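Local coordinates for protein nicotinate-nucleotide pyrophosphorylase (Ehrlichia chaffeensis, PDB 3L0G) that probably converts quinolinate and phosphoribosyl pyrophosphate into nicotinate mononucleotide, carbon dioxide and pyrophosphate, a step of NAD(+) biosynthesis, at residues C[24-29]-C[157-163]; C[79-83]-C[106-111]; C[144-150]-C[272-278]. All blocks are in the same frame, centred on the assembly; numbering follows the deposited sequence.

Contact 1: residues C[24-29]-C[157-163]; sequences ISFSEI and LRMLDKY
I24, F26 and I29 present three apolar ends to one flank of the 157-163 segment, and each end settles into a hollow between neighbouring residues there. The methyl CD1 of I24 drops between two residues one helical turn apart, 3.8 Å from Y163 CB and equally far from M159 O, the carbonyl that accepts the backbone bond of Y163 N. An almost straight chain takes it there, with CG1 anti to the backbone N (chi1 -173°). The ring of F26 fills the next notch, the one between L160 and Y163: F26 CE1 meets L160 CD1 at 3.7 Å, while F26 CZ points into the face of the Y163 ring, 3.9 Å from Y163 CD2. This is a T-shaped stack, with centroids of F26 and Y163 5.4 Å apart and planes at 70°. F26 is also the N-cap residue of helix 27-38, just as L157 is of helix 158-167, so the contact joins the starts of two helices, the second within the C-terminal quinolinate phosphoribosyltransferase family region. Helix 70-79 also packs here, its I72 touching both F26 and L160, and Y163 OH is hydrogen-bonded to D92. At the far end I29 holds CG1 between backbone N and carbonyl carbon (chi1 70°), which carries CD1 out to the pocket formed by two leucines. There I29 CD1 lies 3.7 Å from L157 CD2 and 4.0 Å from L160 CD2, crossing both side chains at about a right angle, and F122 of helix 116-139 packs against I29 and L160.

Contact 2: residues C[79-83]-C[106-111]; sequences MNKEH and EALAIY
The imidazole of H83 and the phenol ring of Y111 lie face on face in an offset stack, with ring centroids 3.9 Å apart and planes only 7° from parallel. Both residues hold CG beside the backbone N, anti to the carbonyl carbon (H83 chi1 -54°), which brings the rings together. Y111 CE2 sits over the centre of one H83 face at 3.4 Å from H83 CD2; the opposite face of the imidazole carries CB of its own neighbour, E82. At the edge of the tyrosine ring, in its plane, is L108 CB, and the same leucine sends CD2 to within 3.5 Å of H83 ND1. N80 OD1 approaches the tyrosine obliquely, 4.0 Å from Y111 CD1. Beside the stack, L108 N donates to H83 O at 3.0 Å, in the carbonyl plane, and A107 CA adds a CA-H...O contact of 3.3 Å to the same H83 O. This continues the antiparallel pairing of strands 84-88 and 101-108, in which E106 bonds to K85, to where L108 occupies the N-cap position of helix 109-112. At this surface site the backbone bond ties loop to strand end, while the electron-rich tyrosine face would probably accommodate the imidazole whether neutral or protonated.

Contact 3: residues C[144-150]-C[272-278]; sequences KVKIRST and GVDYISI. With EDO (1,2-ethanediol), chain I.
The carbonyl oxygen of D274 is gripped from several directions: K146 N donates to D274 O at 3.1 Å, water 1 gives it a second hydrogen bond, and V145 CA adds a CA-H...O contact. From there the segments run parallel, K146 O accepting I276 N, R148 N reaching I276 O at 2.8 Å and R148 O taking I278 N. A second water links T150 N to I278 O at the other end.

K144 reaches across nearly extended, with CG between backbone N and carbonyl carbon (chi1 63°) and a bend at chi4. Its NZ forms a salt bridge of 3.1 Å with D274 OD1, approaching from above the carboxylate plane, and a weak bond to G272 O. D274 OD2 accepts a hydrogen bond from L254 N of strand 253-257, which helps position the carboxylate. On the sheet face bearing K146, R148, Y275 and S277, the R148 chain bends at chi2 and chi3, laying its guanidinium flat on the Y275 ring. R148 CZ stands 3.6 Å from the Y275 centroid, 5° off the normal, with planes at 11°: a cation-pi stack. A salt bridge from R148 NH2 to E255 probably helps hold the guanidinium there.

The face bearing I147 and I276 is apolar, and the flanking V145 and I278 add to it, V145 CG1 lying 3.9 Å from I276 CD1 and I147 CG2 4.2 Å from I278 CD1. In the incomplete alpha/beta barrel of this family, 146-148 is an outermost strand of the parallel sheet and 275-277 separates it from 253-257. Helix 116-139 backs I147 and I278, helix 262-269 backs V145 and I276, and the polar R148 face turns away from these helices, consistent with its looking into the barrel.

In the fold
Contacts 1 and 3 are partly buried and adjoin each other, because strand 146-148 leads on to helix 158-167 and K162 NZ probably hydrogen-bonds S149 OG across the join. Contact 2 lies at the surface in the N-terminal family region, its centre about 43 Å from that of contact 3 and on the opposite side of the chain's centre. Their chemistry differs accordingly: contact 1 is apolar, side chains from one helix start filling hollows on another, contact 2 combines one backbone bond with a stack, and contact 3 is a parallel strand pair with charges. Contact 2 nests inside the loop closed by contact 1, while the segments of contacts 1 and 3 alternate along the chain.

Contact 1: residues C[24-29]-C[157-163]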
loop_
_atom_site.group_PDB
_atom_site.type_symbol
_atom_site.label_atom_id
_atom_site.label_comp_id
_atom_site.label_asym_id
_atom_site.label_seq_id
_atom_site.Cartn_x
_atom_site.Cartn_y
_atom_site.Cartn_z
ATOM N N ILE C 24 3.891 -12.436 7.328
ATOM C CA ILE C 24 2.806 -11.514 6.997
ATOM C C ILE C 24 3.245 -10.040 7.192
ATOM O O ILE C 24 3.958 -9.747 8.138
ATOM C CB ILE C 24 1.590 -11.847 7.888
ATOM C CG1 ILE C 24 0.361 -11.028 7.479
ATOM C CG2 ILE C 24 1.971 -11.698 9.411
ATOM C CD1 ILE C 24 -0.943 -11.656 7.953
ATOM N N SER C 25 2.846 -9.136 6.292
ATOM C CA SER C 25 3.133 -7.690 6.458
ATOM C C SER C 25 1.887 -6.868 6.766
ATOM O O SER C 25 0.915 -6.926 6.013
ATOM C CB SER C 25 3.771 -7.099 5.205
ATOM O OG SER C 25 4.060 -5.714 5.386
ATOM N N PHE C 26 1.932 -6.074 7.840
ATOM C CA PHE C 26 0.836 -5.178 8.176
ATOM C C PHE C 26 1.145 -3.724 7.793
ATOM O O PHE C 26 0.399 -2.808 8.152
ATOM C CB PHE C 26 0.514 -5.283 9.680
ATOM C CG PHE C 26 0.181 -6.683 10.144
ATOM C CD1 PHE C 26 -0.943 -7.320 9.692
ATOM C CD2 PHE C 26 0.983 -7.336 11.053
ATOM C CE1 PHE C 26 -1.265 -8.583 10.148
ATOM C CE2 PHE C 26 0.677 -8.594 11.485
ATOM C CZ PHE C 26 -0.457 -9.217 11.035
ATOM N N SER C 27 2.240 -3.494 7.062
ATOM C CA SER C 27 2.683 -2.108 6.832
ATOM C C SER C 27 1.637 -1.270 6.064
ATOM O O SER C 27 1.419 -0.089 6.368
ATOM C CB SER C 27 4.033 -2.070 6.100
ATOM O OG SER C 27 5.059 -2.721 6.858
ATOM N N GLU C 28 0.995 -1.868 5.073
ATOM C CA GLU C 28 0.011 -1.137 4.270
ATOM C C GLU C 28 -1.226 -0.746 5.114
ATOM O O GLU C 28 -1.654 0.412 5.097
ATOM C CB GLU C 28 -0.416 -1.947 3.029
ATOM C CG GLU C 28 -1.403 -1.189 2.154
ATOM C CD GLU C 28 -1.855 -1.947 0.901
ATOM O OE1 GLU C 28 -1.710 -3.199 0.847
ATOM O OE2 GLU C 28 -2.366 -1.263 -0.030
ATOM N N ILE C 29 -1.800 -1.710 5.838
ATOM C CA ILE C 29 -2.993 -1.409 6.660
ATOM C C ILE C 29 -2.646 -0.444 7.796
ATOM O O ILE C 29 -3.436 0.432 8.134
ATOM C CB ILE C 29 -3.727 -2.682 7.176
ATOM C CG1 ILE C 29 -2.920 -3.449 8.256
ATOM C CG2 ILE C 29 -4.118 -3.562 6.001
ATOM C CD1 ILE C 29 -3.798 -4.591 8.934
ATOM N N LEU C 157 -9.118 -5.723 5.686
ATOM C CA LEU C 157 -8.417 -6.492 6.709
ATOM C C LEU C 157 -8.478 -8.006 6.513
ATOM O O LEU C 157 -8.449 -8.771 7.492
ATOM C CB LEU C 157 -8.975 -6.121 8.079
ATOM C CG LEU C 157 -8.890 -4.621 8.434
ATOM C CD1 LEU C 157 -9.511 -4.321 9.791
ATOM C CD2 LEU C 157 -7.453 -4.105 8.420
ATOM N N ARG C 158 -8.569 -8.453 5.263
ATOM C CA ARG C 158 -8.661 -9.887 4.995
ATOM C C ARG C 158 -7.564 -10.645 5.700
ATOM O O ARG C 158 -7.794 -11.685 6.345
ATOM C CB ARG C 158 -8.540 -10.172 3.483
ATOM C CG ARG C 158 -8.285 -11.629 3.094
ATOM C CD ARG C 158 -9.379 -12.605 3.519
ATOM N NE ARG C 158 -10.691 -12.174 3.074
ATOM C CZ ARG C 158 -11.092 -12.139 1.805
ATOM N NH1 ARG C 158 -10.303 -12.553 0.799
ATOM N NH2 ARG C 158 -12.299 -11.677 1.532
ATOM N N MET C 159 -6.340 -10.154 5.524
ATOM C CA MET C 159 -5.194 -10.931 5.983
ATOM C C MET C 159 -5.054 -10.780 7.491
ATOM O O MET C 159 -4.758 -11.752 8.159
ATOM C CB MET C 159 -3.906 -10.559 5.197
ATOM C CG MET C 159 -3.911 -11.035 3.734
ATOM S SD MET C 159 -4.249 -12.816 3.541
ATOM C CE MET C 159 -2.740 -13.484 4.302
ATOM N N LEU C 160 -5.290 -9.592 8.055
ATOM C CA LEU C 160 -5.278 -9.487 9.534
ATOM C C LEU C 160 -6.337 -10.401 10.185
ATOM O O LEU C 160 -6.101 -10.996 11.237
ATOM C CB LEU C 160 -5.520 -8.056 9.993
ATOM C CG LEU C 160 -5.614 -7.855 11.507
ATOM C CD1 LEU C 160 -4.357 -8.396 12.217
ATOM C CD2 LEU C 160 -5.866 -6.413 11.813
ATOM N N ASP C 161 -7.507 -10.510 9.558
ATOM C CA ASP C 161 -8.622 -11.284 10.145
ATOM C C ASP C 161 -8.300 -12.772 10.106
ATOM O O ASP C 161 -8.413 -13.479 11.127
ATOM C CB ASP C 161 -9.957 -10.955 9.461
ATOM C CG ASP C 161 -10.522 -9.571 9.873
ATOM O OD1 ASP C 161 -9.829 -8.786 10.582
ATOM O OD2 ASP C 161 -11.666 -9.258 9.461
ATOM N N LYS C 162 -7.813 -13.238 8.957
ATOM C CA LYS C 162 -7.428 -14.634 8.841
ATOM C C LYS C 162 -6.236 -14.954 9.751
ATOM O O LYS C 162 -6.215 -16.004 10.335
ATOM C CB LYS C 162 -7.163 -15.054 7.392
ATOM C CG LYS C 162 -8.459 -15.299 6.602
ATOM C CD LYS C 162 -8.189 -15.575 5.167
ATOM C CE LYS C 162 -9.437 -16.057 4.451
ATOM N NZ LYS C 162 -9.789 -17.413 4.891
ATOM N N TYR C 163 -5.271 -14.047 9.868
ATOM C CA TYR C 163 -4.166 -14.211 10.813
ATOM C C TYR C 163 -4.657 -14.373 12.273
ATOM O O TYR C 163 -4.124 -15.166 13.051
ATOM C CB TYR C 163 -3.237 -12.978 10.721
ATOM C CG TYR C 163 -2.234 -12.853 11.858
ATOM C CD1 TYR C 163 -1.052 -13.599 11.871
ATOM C CD2 TYR C 163 -2.443 -11.980 12.903
ATOM C CE1 TYR C 163 -0.126 -13.479 12.932
ATOM C CE2 TYR C 163 -1.511 -11.858 13.963
ATOM C CZ TYR C 163 -0.374 -12.604 13.970
ATOM O OH TYR C 163 0.511 -12.460 15.034
#

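Contact 2: residues C[79-83]-C[106-111]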
loop_
_atom_site.group_PDB
_atom_site.type_symbol
_atom_site.label_atom_id
_atom_site.label_comp_id
_atom_site.label_asym_id
_atom_site.label_seq_id
_atom_site.Cartn_x
_atom_site.Cartn_y
_atom_site.Cartn_z
ATOM N N MET C 79 8.316 3.064 14.466
ATOM C CA MET C 79 8.401 4.243 13.602
ATOM C C MET C 79 8.925 5.456 14.377
ATOM O O MET C 79 9.520 6.345 13.788
ATOM C CB MET C 79 7.024 4.580 13.002
ATOM C CG MET C 79 6.452 3.490 12.120
ATOM S SD MET C 79 4.725 3.833 11.672
ATOM C CE MET C 79 4.965 5.207 10.544
ATOM N N ASN C 80 8.729 5.451 15.701
ATOM C CA ASN C 80 9.113 6.542 16.613
ATOM C C ASN C 80 10.175 6.095 17.653
ATOM O O ASN C 80 10.046 6.406 18.852
ATOM C CB ASN C 80 7.824 7.031 17.343
ATOM C CG ASN C 80 6.624 7.274 16.380
ATOM O OD1 ASN C 80 6.602 8.273 15.656
ATOM N ND2 ASN C 80 5.641 6.334 16.356
ATOM N N LYS C 81 11.224 5.379 17.225
ATOM C CA LYS C 81 12.141 4.717 18.179
ATOM C C LYS C 81 12.942 5.673 19.084
ATOM O O LYS C 81 13.270 5.332 20.215
ATOM C CB LYS C 81 13.093 3.755 17.454
ATOM N N GLU C 82 13.244 6.877 18.596
ATOM C CA GLU C 82 13.959 7.867 19.407
ATOM C C GLU C 82 13.097 8.349 20.564
ATOM O O GLU C 82 13.628 8.751 21.596
ATOM C CB GLU C 82 14.382 9.079 18.557
ATOM N N HIS C 83 11.769 8.289 20.394
ATOM C CA HIS C 83 10.835 8.930 21.305
ATOM C C HIS C 83 9.918 7.974 22.072
ATOM O O HIS C 83 9.081 8.438 22.868
ATOM C CB HIS C 83 9.972 9.908 20.517
ATOM C CG HIS C 83 10.759 10.898 19.710
ATOM N ND1 HIS C 83 11.663 11.776 20.276
ATOM C CD2 HIS C 83 10.767 11.155 18.382
ATOM C CE1 HIS C 83 12.206 12.517 19.325
ATOM N NE2 HIS C 83 11.676 12.161 18.167
ATOM N N GLU C 106 8.142 4.008 28.256
ATOM C CA GLU C 106 8.290 5.453 28.459
ATOM C C GLU C 106 8.255 6.128 27.087
ATOM O O GLU C 106 8.847 5.618 26.145
ATOM C CB GLU C 106 9.623 5.772 29.151
ATOM C CG GLU C 106 10.087 4.755 30.204
ATOM C CD GLU C 106 11.090 5.342 31.206
ATOM O OE1 GLU C 106 11.435 6.541 31.090
ATOM O OE2 GLU C 106 11.533 4.607 32.113
ATOM N N ALA C 107 7.570 7.262 26.978
ATOM C CA ALA C 107 7.472 7.982 25.700
ATOM C C ALA C 107 7.354 9.474 25.914
ATOM O O ALA C 107 6.822 9.910 26.943
ATOM C CB ALA C 107 6.261 7.468 24.875
ATOM N N LEU C 108 7.887 10.244 24.954
ATOM C CA LEU C 108 7.486 11.633 24.746
ATOM C C LEU C 108 5.997 11.590 24.427
ATOM O O LEU C 108 5.601 10.892 23.494
ATOM C CB LEU C 108 8.223 12.269 23.564
ATOM C CG LEU C 108 9.147 13.449 23.821
ATOM C CD1 LEU C 108 10.085 13.157 24.963
ATOM C CD2 LEU C 108 9.926 13.761 22.539
ATOM N N ALA C 109 5.187 12.288 25.220
ATOM C CA ALA C 109 3.746 12.228 25.077
ATOM C C ALA C 109 3.328 12.684 23.701
ATOM O O ALA C 109 2.450 12.084 23.098
ATOM C CB ALA C 109 3.053 13.039 26.134
ATOM N N ILE C 110 3.987 13.714 23.180
ATOM C CA ILE C 110 3.613 14.295 21.894
ATOM C C ILE C 110 3.660 13.243 20.791
ATOM O O ILE C 110 2.948 13.382 19.804
ATOM C CB ILE C 110 4.489 15.582 21.560
ATOM C CG1 ILE C 110 3.826 16.439 20.483
ATOM C CG2 ILE C 110 5.922 15.199 21.133
ATOM C CD1 ILE C 110 4.566 17.766 20.183
ATOM N N TYR C 111 4.466 12.181 20.961
ATOM C CA TYR C 111 4.590 11.117 19.952
ATOM C C TYR C 111 3.696 9.904 20.220
ATOM O O TYR C 111 3.269 9.256 19.277
ATOM C CB TYR C 111 6.059 10.661 19.792
ATOM C CG TYR C 111 6.918 11.687 19.056
ATOM C CD1 TYR C 111 6.943 11.729 17.651
ATOM C CD2 TYR C 111 7.689 12.614 19.749
ATOM C CE1 TYR C 111 7.709 12.672 16.965
ATOM C CE2 TYR C 111 8.473 13.572 19.063
ATOM C CZ TYR C 111 8.472 13.589 17.672
ATOM O OH TYR C 111 9.220 14.518 16.976
#

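Contact 3: residues C[144-150]-C[272-278]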
loop_
_atom_site.group_PDB
_atom_site.type_symbol
_atom_site.label_atom_id
_atom_site.label_comp_id
_atom_site.label_asym_id
_atom_site.label_seq_id
_atom_site.Cartn_x
_atom_site.Cartn_y
_atom_site.Cartn_z
ATOM N N LYS C 144 -12.072 -34.308 15.973
ATOM C CA LYS C 144 -11.036 -34.055 14.960
ATOM C C LYS C 144 -11.221 -32.723 14.263
ATOM O O LYS C 144 -10.438 -32.380 13.389
ATOM C CB LYS C 144 -11.017 -35.155 13.899
ATOM C CG LYS C 144 -12.317 -35.267 13.079
ATOM C CD LYS C 144 -12.188 -36.411 12.056
ATOM C CE LYS C 144 -13.529 -36.873 11.518
ATOM N NZ LYS C 144 -13.360 -37.311 10.094
ATOM N N VAL C 145 -12.233 -31.957 14.655
ATOM C CA VAL C 145 -12.605 -30.775 13.890
ATOM C C VAL C 145 -11.616 -29.608 14.039
ATOM O O VAL C 145 -11.120 -29.331 15.134
ATOM C CB VAL C 145 -14.019 -30.320 14.253
ATOM C CG1 VAL C 145 -14.340 -29.011 13.582
ATOM C CG2 VAL C 145 -15.014 -31.394 13.844
ATOM N N LYS C 146 -11.324 -28.953 12.925
ATOM C CA LYS C 146 -10.641 -27.649 12.943
ATOM C C LYS C 146 -11.628 -26.530 12.602
ATOM O O LYS C 146 -12.475 -26.678 11.721
ATOM C CB LYS C 146 -9.464 -27.645 11.954
ATOM C CG LYS C 146 -8.430 -28.783 12.178
ATOM C CD LYS C 146 -7.762 -28.614 13.535
ATOM C CE LYS C 146 -6.720 -29.663 13.812
ATOM N NZ LYS C 146 -6.034 -29.363 15.106
ATOM N N ILE C 147 -11.528 -25.411 13.303
ATOM C CA ILE C 147 -12.333 -24.225 13.000
ATOM C C ILE C 147 -11.647 -23.444 11.862
ATOM O O ILE C 147 -10.435 -23.191 11.934
ATOM C CB ILE C 147 -12.477 -23.321 14.256
ATOM C CG1 ILE C 147 -13.192 -24.087 15.411
ATOM C CG2 ILE C 147 -13.187 -22.032 13.905
ATOM C CD1 ILE C 147 -14.568 -24.774 15.022
ATOM N N ARG C 148 -12.406 -23.100 10.809
ATOM C CA ARG C 148 -11.875 -22.320 9.686
ATOM C C ARG C 148 -12.500 -20.961 9.523
ATOM O O ARG C 148 -13.673 -20.750 9.870
ATOM C CB ARG C 148 -11.973 -23.056 8.359
ATOM C CG ARG C 148 -11.065 -24.291 8.381
ATOM C CD ARG C 148 -10.246 -24.556 7.170
ATOM N NE ARG C 148 -11.009 -25.193 6.134
ATOM C CZ ARG C 148 -10.557 -26.119 5.284
ATOM N NH1 ARG C 148 -9.321 -26.594 5.337
ATOM N NH2 ARG C 148 -11.388 -26.585 4.363
ATOM N N SER C 149 -11.688 -20.029 9.022
ATOM C CA SER C 149 -12.174 -18.725 8.648
ATOM C C SER C 149 -12.827 -18.866 7.285
ATOM O O SER C 149 -12.745 -19.935 6.647
ATOM C CB SER C 149 -11.052 -17.694 8.609
ATOM O OG SER C 149 -10.016 -18.091 7.705
ATOM N N THR C 150 -13.499 -17.793 6.887
ATOM C CA THR C 150 -14.123 -17.611 5.593
ATOM C C THR C 150 -13.571 -16.339 4.926
ATOM O O THR C 150 -12.608 -15.772 5.411
ATOM C CB THR C 150 -15.624 -17.414 5.755
ATOM O OG1 THR C 150 -15.857 -16.199 6.480
ATOM C CG2 THR C 150 -16.280 -18.611 6.530
ATOM N N GLY C 272 -18.923 -35.923 12.846
ATOM C CA GLY C 272 -17.769 -36.531 12.131
ATOM C C GLY C 272 -17.293 -35.761 10.886
ATOM O O GLY C 272 -16.561 -36.301 10.033
ATOM N N VAL C 273 -17.703 -34.500 10.781
ATOM C CA VAL C 273 -17.181 -33.613 9.749
ATOM C C VAL C 273 -15.710 -33.269 10.092
ATOM O O VAL C 273 -15.270 -33.498 11.215
ATOM C CB VAL C 273 -18.089 -32.365 9.604
ATOM C CG1 VAL C 273 -19.482 -32.789 9.077
ATOM C CG2 VAL C 273 -18.204 -31.570 10.922
ATOM N N ASP C 274 -14.955 -32.765 9.131
ATOM C CA ASP C 274 -13.535 -32.423 9.330
ATOM C C ASP C 274 -13.296 -30.973 9.745
ATOM O O ASP C 274 -12.401 -30.679 10.543
ATOM C CB ASP C 274 -12.754 -32.682 8.041
ATOM C CG ASP C 274 -12.876 -34.134 7.575
ATOM O OD1 ASP C 274 -12.417 -35.020 8.303
ATOM O OD2 ASP C 274 -13.465 -34.389 6.502
ATOM N N TYR C 275 -14.103 -30.077 9.193
ATOM C CA TYR C 275 -13.926 -28.651 9.399
ATOM C C TYR C 275 -15.268 -28.001 9.695
ATOM O O TYR C 275 -16.303 -28.460 9.211
ATOM C CB TYR C 275 -13.333 -28.024 8.141
ATOM C CG TYR C 275 -11.937 -28.530 7.798
ATOM C CD1 TYR C 275 -10.837 -28.084 8.518
ATOM C CD2 TYR C 275 -11.721 -29.432 6.768
ATOM C CE1 TYR C 275 -9.575 -28.492 8.225
ATOM C CE2 TYR C 275 -10.411 -29.887 6.468
ATOM C CZ TYR C 275 -9.355 -29.396 7.205
ATOM O OH TYR C 275 -8.064 -29.791 6.980
ATOM N N ILE C 276 -15.241 -26.927 10.480
ATOM C CA ILE C 276 -16.373 -26.003 10.537
ATOM C C ILE C 276 -15.869 -24.577 10.258
ATOM O O ILE C 276 -15.029 -24.041 11.006
ATOM C CB ILE C 276 -17.128 -26.086 11.880
ATOM C CG1 ILE C 276 -17.680 -27.511 12.077
ATOM C CG2 ILE C 276 -18.295 -25.052 11.923
ATOM C CD1 ILE C 276 -18.010 -27.844 13.540
ATOM N N SER C 277 -16.404 -23.993 9.179
ATOM C CA SER C 277 -16.134 -22.625 8.731
ATOM C C SER C 277 -17.176 -21.685 9.319
ATOM O O SER C 277 -18.353 -21.947 9.158
ATOM C CB SER C 277 -16.264 -22.540 7.207
ATOM O OG SER C 277 -15.022 -22.683 6.571
ATOM N N ILE C 278 -16.761 -20.580 9.941
ATOM C CA ILE C 278 -17.684 -19.713 10.653
ATOM C C ILE C 278 -17.469 -18.247 10.244
ATOM O O ILE C 278 -16.427 -17.685 10.517
ATOM C CB ILE C 278 -17.511 -19.844 12.190
ATOM C CG1 ILE C 278 -17.615 -21.300 12.622
ATOM C CG2 ILE C 278 -18.577 -19.021 12.905
ATOM C CD1 ILE C 278 -17.317 -21.508 14.092
HETATM C C1 EDO I . -15.078 -21.997 3.226
HETATM O O1 EDO I . -14.879 -20.708 3.792
HETATM C C2 EDO I . -13.733 -22.684 2.974
HETATM O O2 EDO I . -13.139 -23.210 4.176
HETATM O O HOH W 1 -9.997 -32.002 10.913
HETATM O O HOH W 2 -14.817 -16.078 8.929
#